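Local coordinates for protein putative alcohol dehydrogenase (Sinorhizobium meliloti, PDB 4J6F) that probably acts as an NAD(P)-dependent oxidoreductase of the medium-chain dehydrogenase/reductase superfamily, tentatively an alcohol dehydrogenase, at residues V175-C189 and L339-V352. Numbering follows the deposited sequence.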
ATOM      1  N   VAL A 175     -31.332  -2.764 -16.202  1.00 38.45           N
ATOM      2  CA  VAL A 175     -32.068  -1.791 -16.960  1.00 38.39           C
ATOM      3  C   VAL A 175     -31.671  -0.439 -16.393  1.00 42.00           C
ATOM      4  O   VAL A 175     -31.896  -0.165 -15.215  1.00 45.51           O
ATOM      5  CB  VAL A 175     -33.583  -2.016 -16.854  1.00 36.66           C
ATOM      6  CG1 VAL A 175     -34.344  -0.857 -17.496  1.00 36.97           C
ATOM      7  CG2 VAL A 175     -33.950  -3.334 -17.511  1.00 34.45           C
ATOM      8  N   VAL A 176     -31.062   0.391 -17.231  1.00 40.46           N
ATOM      9  CA  VAL A 176     -30.586   1.694 -16.805  1.00 39.15           C
ATOM     10  C   VAL A 176     -31.530   2.819 -17.266  1.00 41.03           C
ATOM     11  O   VAL A 176     -31.792   2.979 -18.460  1.00 42.82           O
ATOM     12  CB  VAL A 176     -29.151   1.926 -17.312  1.00 37.67           C
ATOM     13  CG1 VAL A 176     -28.545   3.159 -16.666  1.00 39.00           C
ATOM     14  CG2 VAL A 176     -28.289   0.715 -17.003  1.00 35.82           C
ATOM     15  N   ALA A 177     -31.927   3.673 -16.340  1.00 40.79           N
ATOM     16  CA  ALA A 177     -32.860   4.728 -16.661  1.00 42.09           C
ATOM     17  C   ALA A 177     -32.102   5.864 -17.312  1.00 45.08           C
ATOM     18  O   ALA A 177     -31.745   6.842 -16.674  1.00 46.44           O
ATOM     19  CB  ALA A 177     -33.542   5.214 -15.402  1.00 40.32           C
ATOM     20  N   THR A 178     -31.867   5.711 -18.607  1.00 43.56           N
ATOM     21  CA  THR A 178     -31.098   6.684 -19.393  1.00 42.19           C
ATOM     22  C   THR A 178     -31.465   6.681 -20.867  1.00 40.99           C
ATOM     23  O   THR A 178     -31.930   5.681 -21.407  1.00 41.28           O
ATOM     24  CB  THR A 178     -29.563   6.512 -19.225  1.00 42.69           C
ATOM     25  OG1 THR A 178     -28.888   7.447 -20.068  1.00 42.31           O
ATOM     26  CG2 THR A 178     -29.106   5.098 -19.589  1.00 42.69           C
ATOM     27  N   ASP A 179     -31.228   7.814 -21.509  1.00 41.99           N
ATOM     28  CA  ASP A 179     -31.577   8.028 -22.909  1.00 44.31           C
ATOM     29  C   ASP A 179     -30.387   7.754 -23.836  1.00 38.68           C
ATOM     30  O   ASP A 179     -30.439   8.036 -25.031  1.00 38.21           O
ATOM     31  CB  ASP A 179     -32.085   9.467 -23.097  1.00 54.38           C
ATOM     32  CG  ASP A 179     -31.241  10.495 -22.322  1.00 67.86           C
ATOM     33  OD1 ASP A 179     -31.285  10.501 -21.065  1.00 73.89           O
ATOM     34  OD2 ASP A 179     -30.527  11.291 -22.967  1.00 70.33           O
ATOM     35  N   LEU A 180     -29.318   7.193 -23.286  1.00 35.45           N
ATOM     36  CA  LEU A 180     -28.132   6.897 -24.071  1.00 33.14           C
ATOM     37  C   LEU A 180     -28.321   5.733 -25.035  1.00 33.46           C
ATOM     38  O   LEU A 180     -29.043   4.781 -24.749  1.00 33.17           O
ATOM     39  CB  LEU A 180     -26.960   6.582 -23.157  1.00 31.96           C
ATOM     40  CG  LEU A 180     -26.469   7.568 -22.085  1.00 32.20           C
ATOM     41  CD1 LEU A 180     -25.325   6.917 -21.312  1.00 31.78           C
ATOM     42  CD2 LEU A 180     -26.044   8.927 -22.630  1.00 31.03           C
ATOM     43  N   THR A 181     -27.651   5.839 -26.180  1.00 34.89           N
ATOM     44  CA  THR A 181     -27.447   4.754 -27.146  1.00 35.66           C
ATOM     45  C   THR A 181     -26.895   3.489 -26.502  1.00 34.10           C
ATOM     46  O   THR A 181     -26.147   3.558 -25.527  1.00 33.34           O
ATOM     47  CB  THR A 181     -26.390   5.180 -28.173  1.00 38.57           C
ATOM     48  OG1 THR A 181     -26.584   6.546 -28.491  1.00 40.99           O
ATOM     49  CG2 THR A 181     -26.510   4.411 -29.434  1.00 43.33           C
ATOM     50  N   ASP A 182     -27.240   2.339 -27.074  1.00 34.88           N
ATOM     51  CA  ASP A 182     -26.607   1.075 -26.715  1.00 35.34           C
ATOM     52  C   ASP A 182     -25.083   1.200 -26.801  1.00 34.25           C
ATOM     53  O   ASP A 182     -24.376   0.817 -25.857  1.00 36.07           O
ATOM     54  CB  ASP A 182     -27.115  -0.074 -27.589  1.00 37.31           C
ATOM     55  CG  ASP A 182     -28.623  -0.305 -27.451  1.00 43.25           C
ATOM     56  OD1 ASP A 182     -29.297   0.439 -26.693  1.00 44.07           O
ATOM     57  OD2 ASP A 182     -29.140  -1.242 -28.111  1.00 46.11           O
ATOM     58  N   ILE A 183     -24.582   1.764 -27.901  1.00 30.82           N
ATOM     59  CA  ILE A 183     -23.141   2.009 -28.038  1.00 30.49           C
ATOM     60  C   ILE A 183     -22.575   2.877 -26.902  1.00 32.62           C
ATOM     61  O   ILE A 183     -21.520   2.566 -26.355  1.00 32.79           O
ATOM     62  CB  ILE A 183     -22.773   2.628 -29.404  1.00 30.37           C
ATOM     63  CG1 ILE A 183     -23.011   1.616 -30.547  1.00 30.89           C
ATOM     64  CG2 ILE A 183     -21.327   3.099 -29.399  1.00 28.74           C
ATOM     65  CD1 ILE A 183     -23.000   2.195 -31.949  1.00 30.16           C
ATOM     66  N   GLU A 184     -23.286   3.946 -26.543  1.00 34.55           N
ATOM     67  CA  GLU A 184     -22.827   4.875 -25.515  1.00 35.48           C
ATOM     68  C   GLU A 184     -22.751   4.178 -24.170  1.00 35.54           C
ATOM     69  O   GLU A 184     -21.789   4.333 -23.419  1.00 37.28           O
ATOM     70  CB  GLU A 184     -23.751   6.095 -25.442  1.00 39.31           C
ATOM     71  CG  GLU A 184     -23.684   6.972 -26.692  1.00 42.31           C
ATOM     72  CD  GLU A 184     -24.495   8.255 -26.594  1.00 43.03           C
ATOM     73  OE1 GLU A 184     -23.948   9.309 -26.990  1.00 45.63           O
ATOM     74  OE2 GLU A 184     -25.666   8.222 -26.140  1.00 40.78           O
ATOM     75  N   LEU A 185     -23.770   3.382 -23.890  1.00 34.20           N
ATOM     76  CA  LEU A 185     -23.861   2.619 -22.663  1.00 31.54           C
ATOM     77  C   LEU A 185     -22.769   1.557 -22.546  1.00 31.91           C
ATOM     78  O   LEU A 185     -22.400   1.164 -21.443  1.00 33.10           O
ATOM     79  CB  LEU A 185     -25.229   1.956 -22.622  1.00 31.28           C
ATOM     80  CG  LEU A 185     -25.903   1.751 -21.278  1.00 32.02           C
ATOM     81  CD1 LEU A 185     -25.860   3.024 -20.446  1.00 32.79           C
ATOM     82  CD2 LEU A 185     -27.334   1.322 -21.541  1.00 32.41           C
ATOM     83  N   ALA A 186     -22.252   1.090 -23.679  1.00 32.61           N
ATOM     84  CA  ALA A 186     -21.241   0.026 -23.690  1.00 33.08           C
ATOM     85  C   ALA A 186     -19.826   0.510 -23.356  1.00 36.20           C
ATOM     86  O   ALA A 186     -18.859  -0.252 -23.424  1.00 38.35           O
ATOM     87  CB  ALA A 186     -21.248  -0.680 -25.033  1.00 32.36           C
ATOM     88  N   THR A 187     -19.692   1.781 -23.002  1.00 35.26           N
ATOM     89  CA  THR A 187     -18.373   2.329 -22.759  1.00 32.22           C
ATOM     90  C   THR A 187     -17.986   2.168 -21.297  1.00 33.48           C
ATOM     91  O   THR A 187     -16.830   2.326 -20.950  1.00 34.65           O
ATOM     92  CB  THR A 187     -18.277   3.818 -23.182  1.00 31.25           C
ATOM     93  OG1 THR A 187     -19.062   4.640 -22.307  1.00 32.62           O
ATOM     94  CG2 THR A 187     -18.759   4.015 -24.606  1.00 30.48           C
ATOM     95  N   PHE A 188     -18.944   1.821 -20.441  1.00 34.95           N
ATOM     96  CA  PHE A 188     -18.768   2.038 -18.999  1.00 34.20           C
ATOM     97  C   PHE A 188     -18.211   0.905 -18.134  1.00 36.53           C
ATOM     98  O   PHE A 188     -17.268   1.128 -17.372  1.00 38.12           O
ATOM     99  CB  PHE A 188     -20.061   2.537 -18.372  1.00 30.78           C
ATOM    100  CG  PHE A 188     -20.473   3.909 -18.819  1.00 29.92           C
ATOM    101  CD1 PHE A 188     -19.777   5.030 -18.405  1.00 29.87           C
ATOM    102  CD2 PHE A 188     -21.595   4.083 -19.610  1.00 30.36           C
ATOM    103  CE1 PHE A 188     -20.182   6.298 -18.789  1.00 31.51           C
ATOM    104  CE2 PHE A 188     -22.006   5.348 -19.998  1.00 31.94           C
ATOM    105  CZ  PHE A 188     -21.301   6.461 -19.585  1.00 32.28           C
ATOM    106  N   CYS A 189     -18.734  -0.310 -18.230  1.00 35.45           N
ATOM    107  CA  CYS A 189     -18.625  -1.263 -17.121  1.00 35.33           C
ATOM    108  C   CYS A 189     -17.275  -1.780 -16.569  1.00 33.42           C
ATOM    109  O   CYS A 189     -17.059  -1.698 -15.377  1.00 33.08           O
ATOM    110  CB  CYS A 189     -19.481  -2.480 -17.454  1.00 40.41           C
ATOM    111  SG  CYS A 189     -19.388  -3.795 -16.240  1.00 50.25           S
ATOM    112  N   LEU A 339     -22.108   3.234  -9.844  1.00 32.45           N
ATOM    113  CA  LEU A 339     -21.803   3.513 -11.239  1.00 32.24           C
ATOM    114  C   LEU A 339     -23.094   3.673 -12.040  1.00 33.13           C
ATOM    115  O   LEU A 339     -23.269   4.672 -12.745  1.00 32.70           O
ATOM    116  CB  LEU A 339     -20.910   2.422 -11.821  1.00 31.83           C
ATOM    117  CG  LEU A 339     -20.659   2.404 -13.318  1.00 31.16           C
ATOM    118  CD1 LEU A 339     -20.081   3.742 -13.742  1.00 32.88           C
ATOM    119  CD2 LEU A 339     -19.709   1.266 -13.638  1.00 28.72           C
ATOM    120  N   VAL A 340     -24.005   2.708 -11.906  1.00 34.03           N
ATOM    121  CA  VAL A 340     -25.326   2.837 -12.524  1.00 34.87           C
ATOM    122  C   VAL A 340     -25.920   4.206 -12.159  1.00 36.24           C
ATOM    123  O   VAL A 340     -26.319   4.971 -13.043  1.00 38.32           O
ATOM    124  CB  VAL A 340     -26.279   1.669 -12.149  1.00 31.96           C
ATOM    125  CG1 VAL A 340     -27.705   1.932 -12.627  1.00 30.89           C
ATOM    126  CG2 VAL A 340     -25.776   0.369 -12.755  1.00 29.44           C
ATOM    127  N   ARG A 341     -25.928   4.518 -10.866  1.00 34.47           N
ATOM    128  CA  ARG A 341     -26.451   5.778 -10.369  1.00 36.31           C
ATOM    129  C   ARG A 341     -25.799   6.989 -11.061  1.00 36.58           C
ATOM    130  O   ARG A 341     -26.494   7.930 -11.464  1.00 36.27           O
ATOM    131  CB  ARG A 341     -26.267   5.835  -8.858  1.00 39.26           C
ATOM    132  CG  ARG A 341     -27.453   6.366  -8.075  1.00 43.78           C
ATOM    133  CD  ARG A 341     -27.543   5.719  -6.696  1.00 48.38           C
ATOM    134  NE  ARG A 341     -26.301   5.818  -5.909  1.00 51.61           N
ATOM    135  CZ  ARG A 341     -25.642   4.776  -5.392  1.00 48.59           C
ATOM    136  NH1 ARG A 341     -26.099   3.536  -5.562  1.00 50.89           N
ATOM    137  NH2 ARG A 341     -24.527   4.972  -4.701  1.00 43.27           N
ATOM    138  N   TYR A 342     -24.474   6.950 -11.226  1.00 36.26           N
ATOM    139  CA  TYR A 342     -23.738   8.038 -11.884  1.00 36.78           C
ATOM    140  C   TYR A 342     -24.174   8.234 -13.329  1.00 36.43           C
ATOM    141  O   TYR A 342     -24.420   9.368 -13.779  1.00 36.11           O
ATOM    142  CB  TYR A 342     -22.232   7.770 -11.879  1.00 37.48           C
ATOM    143  CG  TYR A 342     -21.488   8.125 -10.610  1.00 38.13           C
ATOM    144  CD1 TYR A 342     -22.015   9.020  -9.677  1.00 39.23           C
ATOM    145  CD2 TYR A 342     -20.225   7.585 -10.360  1.00 38.91           C
ATOM    146  CE1 TYR A 342     -21.319   9.342  -8.517  1.00 39.74           C
ATOM    147  CE2 TYR A 342     -19.516   7.908  -9.208  1.00 41.26           C
ATOM    148  CZ  TYR A 342     -20.070   8.786  -8.293  1.00 40.78           C
ATOM    149  OH  TYR A 342     -19.368   9.105  -7.165  1.00 41.69           O
ATOM    150  N   ILE A 343     -24.236   7.123 -14.059  1.00 35.69           N
ATOM    151  CA  ILE A 343     -24.738   7.124 -15.426  1.00 35.64           C
ATOM    152  C   ILE A 343     -26.122   7.770 -15.501  1.00 38.08           C
ATOM    153  O   ILE A 343     -26.351   8.638 -16.355  1.00 39.12           O
ATOM    154  CB  ILE A 343     -24.782   5.705 -16.014  1.00 34.59           C
ATOM    155  CG1 ILE A 343     -23.359   5.193 -16.286  1.00 32.76           C
ATOM    156  CG2 ILE A 343     -25.604   5.705 -17.290  1.00 36.52           C
ATOM    157  CD1 ILE A 343     -23.226   3.681 -16.349  1.00 31.08           C
ATOM    158  N   GLU A 344     -27.018   7.368 -14.590  1.00 39.10           N
ATOM    159  CA  GLU A 344     -28.414   7.835 -14.595  1.00 40.21           C
ATOM    160  C   GLU A 344     -28.547   9.307 -14.281  1.00 42.09           C
ATOM    161  O   GLU A 344     -29.205  10.032 -15.009  1.00 41.77           O
ATOM    162  CB  GLU A 344     -29.278   7.005 -13.661  1.00 41.36           C
ATOM    163  CG  GLU A 344     -29.565   5.614 -14.208  1.00 44.46           C
ATOM    164  CD  GLU A 344     -30.353   4.755 -13.238  1.00 48.84           C
ATOM    165  OE1 GLU A 344     -30.979   3.751 -13.664  1.00 47.02           O
ATOM    166  OE2 GLU A 344     -30.343   5.098 -12.038  1.00 53.56           O
ATOM    167  N   GLU A 345     -27.888   9.751 -13.214  1.00 47.57           N
ATOM    168  CA  GLU A 345     -27.867  11.170 -12.825  1.00 48.62           C
ATOM    169  C   GLU A 345     -27.003  12.018 -13.761  1.00 44.11           C
ATOM    170  O   GLU A 345     -26.858  13.215 -13.549  1.00 43.48           O
ATOM    171  CB  GLU A 345     -27.359  11.319 -11.388  1.00 53.12           C
ATOM    172  CG  GLU A 345     -28.222  10.645 -10.330  1.00 62.26           C
ATOM    173  CD  GLU A 345     -27.476  10.377  -9.025  1.00 78.05           C
ATOM    174  OE1 GLU A 345     -26.324  10.848  -8.853  1.00 85.16           O
ATOM    175  OE2 GLU A 345     -28.045   9.682  -8.158  1.00 85.18           O
ATOM    176  N   LYS A 346     -26.429  11.386 -14.783  1.00 43.30           N
ATOM    177  CA  LYS A 346     -25.491  12.033 -15.716  1.00 45.11           C
ATOM    178  C   LYS A 346     -24.307  12.772 -15.054  1.00 44.57           C
ATOM    179  O   LYS A 346     -23.907  13.849 -15.500  1.00 44.03           O
ATOM    180  CB  LYS A 346     -26.238  12.945 -16.700  1.00 46.45           C
ATOM    181  CG  LYS A 346     -27.060  12.189 -17.731  1.00 48.60           C
ATOM    182  CD  LYS A 346     -27.826  13.135 -18.641  1.00 51.72           C
ATOM    183  CE  LYS A 346     -28.921  12.408 -19.403  1.00 57.75           C
ATOM    184  NZ  LYS A 346     -28.391  11.429 -20.399  1.00 62.01           N
ATOM    185  N   LYS A 347     -23.748  12.187 -13.995  1.00 42.78           N
ATOM    186  CA  LYS A 347     -22.586  12.778 -13.342  1.00 41.73           C
ATOM    187  C   LYS A 347     -21.321  12.391 -14.099  1.00 39.67           C
ATOM    188  O   LYS A 347     -20.291  13.027 -13.940  1.00 41.74           O
ATOM    189  CB  LYS A 347     -22.483  12.386 -11.859  1.00 42.43           C
ATOM    190  CG  LYS A 347     -23.675  12.796 -11.012  1.00 46.60           C
ATOM    191  CD  LYS A 347     -23.319  12.960  -9.537  1.00 52.85           C
ATOM    192  CE  LYS A 347     -24.422  13.740  -8.819  1.00 62.71           C
ATOM    193  NZ  LYS A 347     -24.105  14.109  -7.406  1.00 67.61           N
ATOM    194  N   ILE A 348     -21.398  11.327 -14.896  1.00 35.88           N
ATOM    195  CA  ILE A 348     -20.358  11.003 -15.886  1.00 32.77           C
ATOM    196  C   ILE A 348     -21.001  10.869 -17.270  1.00 32.50           C
ATOM    197  O   ILE A 348     -22.219  10.719 -17.363  1.00 33.33           O
ATOM    198  CB  ILE A 348     -19.579   9.714 -15.548  1.00 29.82           C
ATOM    199  CG1 ILE A 348     -20.535   8.518 -15.424  1.00 29.70           C
ATOM    200  CG2 ILE A 348     -18.729   9.926 -14.308  1.00 28.93           C
ATOM    201  CD1 ILE A 348     -19.872   7.192 -15.108  1.00 28.03           C
ATOM    202  N   ARG A 349     -20.194  10.929 -18.330  1.00 31.01           N
ATOM    203  CA  ARG A 349     -20.715  10.830 -19.698  1.00 31.77           C
ATOM    204  C   ARG A 349     -19.941   9.830 -20.589  1.00 31.70           C
ATOM    205  O   ARG A 349     -18.751   9.577 -20.366  1.00 31.66           O
ATOM    206  CB  ARG A 349     -20.823  12.225 -20.343  1.00 32.59           C
ATOM    207  CG  ARG A 349     -19.507  12.973 -20.523  1.00 32.60           C
ATOM    208  CD  ARG A 349     -19.724  14.312 -21.212  1.00 32.35           C
ATOM    209  NE  ARG A 349     -18.470  15.028 -21.464  1.00 32.23           N
ATOM    210  CZ  ARG A 349     -17.761  14.939 -22.593  1.00 32.38           C
ATOM    211  NH1 ARG A 349     -18.169  14.144 -23.578  1.00 32.26           N
ATOM    212  NH2 ARG A 349     -16.633  15.634 -22.744  1.00 32.25           N
ATOM    213  N   PRO A 350     -20.614   9.252 -21.599  1.00 31.69           N
ATOM    214  CA  PRO A 350     -19.923   8.244 -22.409  1.00 31.87           C
ATOM    215  C   PRO A 350     -18.867   8.866 -23.309  1.00 33.63           C
ATOM    216  O   PRO A 350     -19.070   9.950 -23.841  1.00 36.31           O
ATOM    217  CB  PRO A 350     -21.048   7.646 -23.251  1.00 30.81           C
ATOM    218  CG  PRO A 350     -22.002   8.786 -23.423  1.00 31.58           C
ATOM    219  CD  PRO A 350     -21.956   9.558 -22.130  1.00 31.81           C
ATOM    220  N   LEU A 351     -17.745   8.180 -23.474  1.00 32.96           N
ATOM    221  CA  LEU A 351     -16.682   8.657 -24.343  1.00 33.54           C
ATOM    222  C   LEU A 351     -16.480   7.685 -25.501  1.00 34.60           C
ATOM    223  O   LEU A 351     -15.737   6.707 -25.394  1.00 34.51           O
ATOM    224  CB  LEU A 351     -15.397   8.827 -23.536  1.00 34.05           C
ATOM    225  CG  LEU A 351     -15.558   9.699 -22.294  1.00 35.32           C
ATOM    226  CD1 LEU A 351     -14.337   9.615 -21.395  1.00 33.30           C
ATOM    227  CD2 LEU A 351     -15.854  11.140 -22.711  1.00 36.94           C
ATOM    228  N   VAL A 352     -17.155   7.927 -26.614  1.00 36.18           N
ATOM    229  CA  VAL A 352     -17.022   6.990 -27.719  1.00 35.75           C
ATOM    230  C   VAL A 352     -15.870   7.400 -28.630  1.00 36.01           C
ATOM    231  O   VAL A 352     -15.952   8.410 -29.331  1.00 38.37           O
ATOM    232  CB  VAL A 352     -18.334   6.812 -28.502  1.00 34.24           C
ATOM    233  CG1 VAL A 352     -18.128   5.851 -29.658  1.00 32.99           C
ATOM    234  CG2 VAL A 352     -19.412   6.277 -27.579  1.00 33.71           C
TER
HETATM  235  O   HOH W   1     -16.960   6.624 -21.561  1.00 27.26           O
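The Phe188 ring is clasped between Ile343 and Thr187: Ile343 CG1 stands 3.8 Å from the ring centroid, only 6° off the normal, in a CH-pi contact, while Thr187 OG1 lies over the centre of the opposite face. CG of Phe188 is turned anti to its carbonyl carbon (chi1 -67°), which carries CZ to within 3.5 Å of Pro350 N; Ile348 CD1 approaches obliquely. With Phe188 cut back to an alanine, Ile343 CG1 and CD1 would probably lose their aromatic partner and a gap would open beside Pro350. The CG2 branch of Ile343 packs instead on Val176 CG1, 3.9 Å away, with the CD1 methyls of Leu180 and Leu185 also close to it. In this medium-chain dehydrogenase-like fold, the contact joins the end of helix 333-344 and the chain leading into strand 352-357 to the link between strand 173-175 and helix 189-201. At the helix end Glu344, extended beyond CG, accepts from Ala177 N on the anti side of OE1 (2.8 Å, 170°). Lys346 closes a Schellman motif, and its NZ forms a salt bridge with Asp179 OD1 at 3.1 Å. Pro350 CB packs 3.4 Å from Glu184 O, the carbonyl that accepts the Thr187 OG1 hydrogen bond; a water bridges that hydroxyl to Leu351 N.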